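Local coordinates for protein iron transport multicopper oxidase FET3 (PDB 1ZPU) that oxidises ferrous to ferric iron with four copper ions, reducing oxygen to water, for high-affinity iron uptake in yeast, and also oxidises cuprous copper, at residues F401-R406 / Y432-D437; Y311-H316 / V448-A453. All coordinates share one frame; numbering follows the deposited sequence.

Contact 1. Residues F401-R406 / Y432-D437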
loop_
_atom_site.group_PDB
_atom_site.type_symbol
_atom_site.label_atom_id
_atom_site.label_comp_id
_atom_site.label_asym_id
_atom_site.label_seq_id
_atom_site.Cartn_x
_atom_site.Cartn_y
_atom_site.Cartn_z
ATOM N N PHE A 401 0.377 -6.807 10.931
ATOM C CA PHE A 401 -0.466 -6.796 12.128
ATOM C C PHE A 401 -1.404 -7.993 12.219
ATOM O O PHE A 401 -1.654 -8.668 11.229
ATOM C CB PHE A 401 -1.283 -5.510 12.182
ATOM C CG PHE A 401 -1.917 -5.157 10.884
ATOM C CD1 PHE A 401 -1.357 -4.183 10.076
ATOM C CD2 PHE A 401 -3.063 -5.812 10.456
ATOM C CE1 PHE A 401 -1.933 -3.857 8.852
ATOM C CE2 PHE A 401 -3.650 -5.498 9.240
ATOM C CZ PHE A 401 -3.088 -4.516 8.434
ATOM N N GLN A 402 -1.923 -8.238 13.416
ATOM C CA GLN A 402 -2.969 -9.244 13.624
ATOM C C GLN A 402 -4.337 -8.611 13.400
ATOM O O GLN A 402 -4.662 -7.593 14.015
ATOM C CB GLN A 402 -2.915 -9.830 15.046
ATOM C CG GLN A 402 -1.572 -10.428 15.425
ATOM C CD GLN A 402 -1.604 -11.252 16.707
ATOM O OE1 GLN A 402 -2.434 -11.028 17.591
ATOM N NE2 GLN A 402 -0.673 -12.210 16.822
ATOM N N THR A 403 -5.136 -9.211 12.522
ATOM C CA THR A 403 -6.496 -8.756 12.284
ATOM C C THR A 403 -7.424 -9.506 13.210
ATOM O O THR A 403 -7.692 -10.692 13.001
ATOM C CB THR A 403 -6.936 -9.040 10.843
ATOM O OG1 THR A 403 -5.983 -8.484 9.926
ATOM C CG2 THR A 403 -8.291 -8.423 10.576
ATOM N N ILE A 404 -7.920 -8.826 14.234
ATOM C CA ILE A 404 -8.737 -9.501 15.252
ATOM C C ILE A 404 -10.248 -9.244 15.121
ATOM O O ILE A 404 -11.061 -10.047 15.591
ATOM C CB ILE A 404 -8.238 -9.217 16.682
ATOM C CG1 ILE A 404 -8.481 -7.764 17.059
ATOM C CG2 ILE A 404 -6.757 -9.555 16.805
ATOM C CD1 ILE A 404 -8.473 -7.542 18.528
ATOM N N GLN A 405 -10.615 -8.125 14.496
ATOM C CA GLN A 405 -12.004 -7.875 14.072
ATOM C C GLN A 405 -12.059 -7.040 12.804
ATOM O O GLN A 405 -11.299 -6.085 12.645
ATOM C CB GLN A 405 -12.848 -7.198 15.166
ATOM C CG GLN A 405 -14.233 -6.752 14.661
ATOM C CD GLN A 405 -15.245 -6.469 15.762
ATOM O OE1 GLN A 405 -15.523 -7.321 16.615
ATOM N NE2 GLN A 405 -15.829 -5.277 15.724
ATOM N N ARG A 406 -12.957 -7.422 11.902
ATOM C CA ARG A 406 -13.269 -6.631 10.730
ATOM C C ARG A 406 -14.748 -6.809 10.401
ATOM O O ARG A 406 -15.133 -7.750 9.701
ATOM C CB ARG A 406 -12.410 -7.053 9.546
ATOM C CG ARG A 406 -12.694 -6.213 8.319
ATOM C CD ARG A 406 -12.907 -7.090 7.128
ATOM N NE ARG A 406 -11.798 -6.924 6.223
ATOM C CZ ARG A 406 -11.256 -7.889 5.497
ATOM N NH1 ARG A 406 -11.725 -9.129 5.571
ATOM N NH2 ARG A 406 -10.224 -7.593 4.693
ATOM N N TYR A 432 -5.980 -17.475 16.907
ATOM C CA TYR A 432 -4.788 -17.328 16.085
ATOM C C TYR A 432 -5.101 -16.440 14.872
ATOM O O TYR A 432 -5.382 -16.949 13.778
ATOM C CB TYR A 432 -4.281 -18.698 15.630
ATOM C CG TYR A 432 -3.838 -19.576 16.769
ATOM C CD1 TYR A 432 -4.696 -20.533 17.311
ATOM C CD2 TYR A 432 -2.566 -19.437 17.320
ATOM C CE1 TYR A 432 -4.296 -21.331 18.371
ATOM C CE2 TYR A 432 -2.155 -20.231 18.378
ATOM C CZ TYR A 432 -3.022 -21.177 18.899
ATOM O OH TYR A 432 -2.611 -21.968 19.947
ATOM N N PRO A 433 -5.036 -15.104 15.059
ATOM C CA PRO A 433 -5.517 -14.163 14.058
ATOM C C PRO A 433 -4.698 -14.199 12.791
ATOM O O PRO A 433 -3.517 -14.542 12.820
ATOM C CB PRO A 433 -5.323 -12.799 14.728
ATOM C CG PRO A 433 -5.153 -13.085 16.165
ATOM C CD PRO A 433 -4.478 -14.401 16.224
ATOM N N MET A 434 -5.340 -13.832 11.689
ATOM C CA MET A 434 -4.669 -13.630 10.424
ATOM C C MET A 434 -3.692 -12.464 10.575
ATOM O O MET A 434 -3.872 -11.613 11.448
ATOM C CB MET A 434 -5.720 -13.355 9.347
ATOM C CG MET A 434 -5.185 -12.895 8.019
ATOM S SD MET A 434 -5.071 -11.096 7.930
ATOM C CE MET A 434 -6.701 -10.615 7.375
ATOM N N ARG A 435 -2.657 -12.441 9.740
ATOM C CA ARG A 435 -1.676 -11.364 9.730
ATOM C C ARG A 435 -1.410 -10.877 8.305
ATOM O O ARG A 435 -1.275 -11.692 7.377
ATOM C CB ARG A 435 -0.373 -11.839 10.362
ATOM C CG ARG A 435 -0.199 -11.453 11.805
ATOM C CD ARG A 435 0.322 -12.617 12.629
ATOM N NE ARG A 435 1.498 -13.258 12.047
ATOM C CZ ARG A 435 1.719 -14.566 12.094
ATOM N NH1 ARG A 435 0.838 -15.362 12.689
ATOM N NH2 ARG A 435 2.809 -15.082 11.547
ATOM N N ARG A 436 -1.337 -9.553 8.138
ATOM C CA ARG A 436 -0.961 -8.941 6.873
ATOM C C ARG A 436 -0.591 -7.474 7.076
ATOM O O ARG A 436 -0.590 -6.995 8.215
ATOM C CB ARG A 436 -2.073 -9.100 5.835
ATOM C CG ARG A 436 -3.421 -8.412 6.132
ATOM C CD ARG A 436 -4.462 -8.779 5.061
ATOM N NE ARG A 436 -3.825 -8.856 3.751
ATOM C CZ ARG A 436 -4.350 -9.415 2.671
ATOM N NH1 ARG A 436 -5.550 -9.968 2.711
ATOM N NH2 ARG A 436 -3.668 -9.414 1.539
ATOM N N ASP A 437 -0.274 -6.767 5.986
ATOM C CA ASP A 437 0.122 -5.365 6.097
ATOM C C ASP A 437 -0.914 -4.400 5.534
ATOM O O ASP A 437 -0.808 -3.190 5.707
ATOM C CB ASP A 437 1.523 -5.118 5.514
ATOM C CG ASP A 437 1.601 -5.393 4.022
ATOM O OD1 ASP A 437 2.536 -6.131 3.635
ATOM O OD2 ASP A 437 0.754 -4.869 3.246
#

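Contact 2. Residues Y311-H316 / V448-A453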
loop_
_atom_site.group_PDB
_atom_site.type_symbol
_atom_site.label_atom_id
_atom_site.label_comp_id
_atom_site.label_asym_id
_atom_site.label_seq_id
_atom_site.Cartn_x
_atom_site.Cartn_y
_atom_site.Cartn_z
ATOM N N TYR A 311 -2.374 -11.389 20.610
ATOM C CA TYR A 311 -1.644 -10.668 21.647
ATOM C C TYR A 311 -2.550 -10.362 22.813
ATOM O O TYR A 311 -3.749 -10.164 22.622
ATOM C CB TYR A 311 -1.069 -9.364 21.112
ATOM C CG TYR A 311 0.015 -9.551 20.079
ATOM C CD1 TYR A 311 -0.093 -8.965 18.820
ATOM C CD2 TYR A 311 1.151 -10.312 20.361
ATOM C CE1 TYR A 311 0.897 -9.126 17.869
ATOM C CE2 TYR A 311 2.146 -10.487 19.411
ATOM C CZ TYR A 311 2.007 -9.889 18.174
ATOM O OH TYR A 311 2.985 -10.047 17.234
ATOM N N GLY A 312 -1.972 -10.328 24.016
ATOM C CA GLY A 312 -2.709 -10.025 25.239
ATOM C C GLY A 312 -3.267 -8.615 25.249
ATOM O O GLY A 312 -3.120 -7.861 24.281
ATOM N N GLU A 313 -3.900 -8.244 26.353
ATOM C CA GLU A 313 -4.538 -6.933 26.442
ATOM C C GLU A 313 -3.604 -5.787 26.027
ATOM O O GLU A 313 -2.448 -5.738 26.450
ATOM C CB GLU A 313 -5.162 -6.703 27.827
ATOM C CG GLU A 313 -6.397 -7.579 28.105
ATOM C CD GLU A 313 -7.566 -7.316 27.144
ATOM O OE1 GLU A 313 -8.546 -6.669 27.575
ATOM O OE2 GLU A 313 -7.516 -7.752 25.965
ATOM N N PRO A 314 -4.110 -4.873 25.182
ATOM C CA PRO A 314 -3.328 -3.780 24.606
ATOM C C PRO A 314 -2.854 -2.787 25.650
ATOM O O PRO A 314 -3.634 -2.375 26.506
ATOM C CB PRO A 314 -4.325 -3.072 23.680
ATOM C CG PRO A 314 -5.477 -3.992 23.541
ATOM C CD PRO A 314 -5.519 -4.832 24.751
ATOM N N ASP A 315 -1.585 -2.401 25.562
ATOM C CA ASP A 315 -1.019 -1.367 26.424
ATOM C C ASP A 315 -1.380 0.026 25.929
ATOM O O ASP A 315 -1.403 0.991 26.694
ATOM C CB ASP A 315 0.498 -1.505 26.469
ATOM C CG ASP A 315 0.936 -2.838 27.023
ATOM O OD1 ASP A 315 0.558 -3.152 28.173
ATOM O OD2 ASP A 315 1.652 -3.569 26.310
ATOM N N HIS A 316 -1.669 0.113 24.640
ATOM C CA HIS A 316 -1.886 1.375 23.980
ATOM C C HIS A 316 -2.999 1.177 22.958
ATOM O O HIS A 316 -2.844 0.400 22.011
ATOM C CB HIS A 316 -0.586 1.791 23.282
ATOM C CG HIS A 316 -0.539 3.229 22.875
ATOM N ND1 HIS A 316 -1.661 4.026 22.802
ATOM C CD2 HIS A 316 0.496 4.004 22.479
ATOM C CE1 HIS A 316 -1.318 5.236 22.398
ATOM N NE2 HIS A 316 -0.014 5.247 22.191
ATOM N N VAL A 448 -10.315 -3.879 13.938
ATOM C CA VAL A 448 -9.378 -3.789 15.047
ATOM C C VAL A 448 -8.168 -4.647 14.720
ATOM O O VAL A 448 -8.292 -5.836 14.404
ATOM C CB VAL A 448 -9.999 -4.233 16.393
ATOM C CG1 VAL A 448 -9.025 -4.001 17.527
ATOM C CG2 VAL A 448 -11.272 -3.487 16.678
ATOM N N ILE A 449 -6.998 -4.023 14.783
ATOM C CA ILE A 449 -5.740 -4.707 14.547
ATOM C C ILE A 449 -4.839 -4.541 15.750
ATOM O O ILE A 449 -4.943 -3.553 16.475
ATOM C CB ILE A 449 -5.019 -4.186 13.289
ATOM C CG1 ILE A 449 -4.788 -2.672 13.384
ATOM C CG2 ILE A 449 -5.810 -4.532 12.053
ATOM C CD1 ILE A 449 -3.856 -2.126 12.306
ATOM N N ARG A 450 -3.964 -5.522 15.959
ATOM C CA ARG A 450 -2.995 -5.494 17.048
ATOM C C ARG A 450 -1.614 -5.908 16.571
ATOM O O ARG A 450 -1.476 -6.784 15.710
ATOM C CB ARG A 450 -3.435 -6.407 18.190
ATOM C CG ARG A 450 -4.508 -5.816 19.052
ATOM C CD ARG A 450 -4.704 -6.658 20.273
ATOM N NE ARG A 450 -6.086 -6.571 20.715
ATOM C CZ ARG A 450 -6.641 -7.362 21.621
ATOM N NH1 ARG A 450 -5.931 -8.315 22.207
ATOM N NH2 ARG A 450 -7.912 -7.195 21.938
ATOM N N PHE A 451 -0.598 -5.269 17.146
ATOM C CA PHE A 451 0.800 -5.590 16.867
ATOM C C PHE A 451 1.684 -5.176 18.036
ATOM O O PHE A 451 1.299 -4.323 18.827
ATOM C CB PHE A 451 1.279 -4.931 15.558
ATOM C CG PHE A 451 1.390 -3.426 15.627
ATOM C CD1 PHE A 451 2.620 -2.817 15.836
ATOM C CD2 PHE A 451 0.270 -2.622 15.464
ATOM C CE1 PHE A 451 2.723 -1.438 15.891
ATOM C CE2 PHE A 451 0.370 -1.245 15.509
ATOM C CZ PHE A 451 1.594 -0.651 15.722
ATOM N N LYS A 452 2.865 -5.782 18.133
ATOM C CA LYS A 452 3.843 -5.454 19.164
ATOM C C LYS A 452 4.796 -4.376 18.662
ATOM O O LYS A 452 5.307 -4.466 17.555
ATOM C CB LYS A 452 4.634 -6.709 19.534
ATOM C CG LYS A 452 5.377 -6.613 20.854
ATOM C CD LYS A 452 6.329 -7.774 21.013
ATOM C CE LYS A 452 6.948 -7.777 22.381
ATOM N NZ LYS A 452 7.830 -8.956 22.524
ATOM N N ALA A 453 5.041 -3.356 19.471
ATOM C CA ALA A 453 6.024 -2.343 19.104
ATOM C C ALA A 453 7.437 -2.867 19.370
ATOM O O ALA A 453 8.072 -2.538 20.376
ATOM C CB ALA A 453 5.765 -1.045 19.844
#

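Contact 1. Residues F401-R406 / Y432-D437
The ring of Phe401 lies with one face against the carbonyl of Arg436. Arg436 O sits over the ring centre, 3.2 Å above the plane. Arg436 O also accepts a hydrogen bond from Phe401 N at 2.9 Å, the donor tilted 24° from the carbonyl plane. Phe401 CE1 comes to 3.4 Å from Asp437 O. On this side Thr403 and Met434 lie side by side and point the same way. The Met434 chain bends at chi2 and chi3, which brings CE to 3.4 Å from Thr403 OG1. Thr403 OG1 also lies at the edge of the Phe401 ring, in its plane.

Gln402 and Arg435 run together on the other side. Gln402 CG and Arg435 CG are 4.0 Å apart. The amide and guanidinium planes differ by 41°. Their polar ends turn to other partners: Gln402 OE1 accepts a hydrogen bond from Tyr311 N, and Arg435 NH1 donates one to Glu306 O. Pro433 CG packs 3.9 Å from Ile404 CG2. Phe401 and Arg436 form an antiparallel hydrogen-bonded pair, completed by Arg436 N to Phe401 O at 3.2 Å. Thr403 N adds a hydrogen bond to Met434 O, 2.9 Å long.

Arg436 forms salt bridges with Asp299 and Asp216. Asp437 OD1 forms a salt bridge with Arg235, and OD2 a hydrogen bond with His62 NE2. Asp437 O accepts one from His395 ND1; both histidines are copper ligands. The contact is held by backbone hydrogen bonds and close packing, apolar where Ile404 meets Pro433. Its charged ends join the sheet edge to the second shell of the copper cluster.

Contact 2. Residues Y311-H316 / V448-A453
Chi2 and chi3 of Arg450, both near anti, carry its chain out to NE, and its guanidinium reaches the backbone of Tyr311. Tyr311 CG is anti to its own carbonyl carbon (chi1 -67°), and the ring reaches the backbone of Phe451 and Lys452. NH1 of Arg450 gives a weak, bent hydrogen bond to Tyr311 O, 2.9 Å long with an angle of 124°. Pro314 CG lies 3.9 Å above the guanidinium plane, offset toward its rim. Glu313 OE2 is 4.1 Å from Arg450 NH2 and well out of that plane. This pair interacts through charge alone. Arg450 NE forms a salt bridge with Glu381 on strand 379-386, a neighbour of 446-452 in the sheet.

Tyr311 CE1 is 3.7 Å from Phe451 CA, and Arg450 O meets the ring edge in its plane. An alanine in place of Arg450 would probably leave Glu381 without this charge partner, Tyr311 O without its weak bond and Pro314 without the flat group beneath it.

Residues 311-315 form a loop over strand 446-452, and His316 begins strand 316-326 of the same sheet. This is a loop packed on a sheet of the plastocyanin-like (cupredoxin) beta-sandwich fold of multicopper oxidases.

Overall arrangement
Both contacts belong to one mixed sheet, in which strands 401-406 and 446-452 are neighbours. Contact 1 is buried. It pairs 401-406 with the outermost strand 434-436. Contact 2 is only partly buried, and there an irregular loop lies on strand 446-452. Their centres are 11 Å apart. Gln402 N meets Arg450 O at 2.8 Å, and Gln405 O meets Val448 N at 2.7 Å; both are probable hydrogen bonds. Ile404 and Gln405 both face Val448, a classic beta bulge. Contact 1 relies on antiparallel backbone hydrogen bonds and reaches the copper ligands. Contact 2 relies on one arginine and a tyrosine ring, farther from the metals.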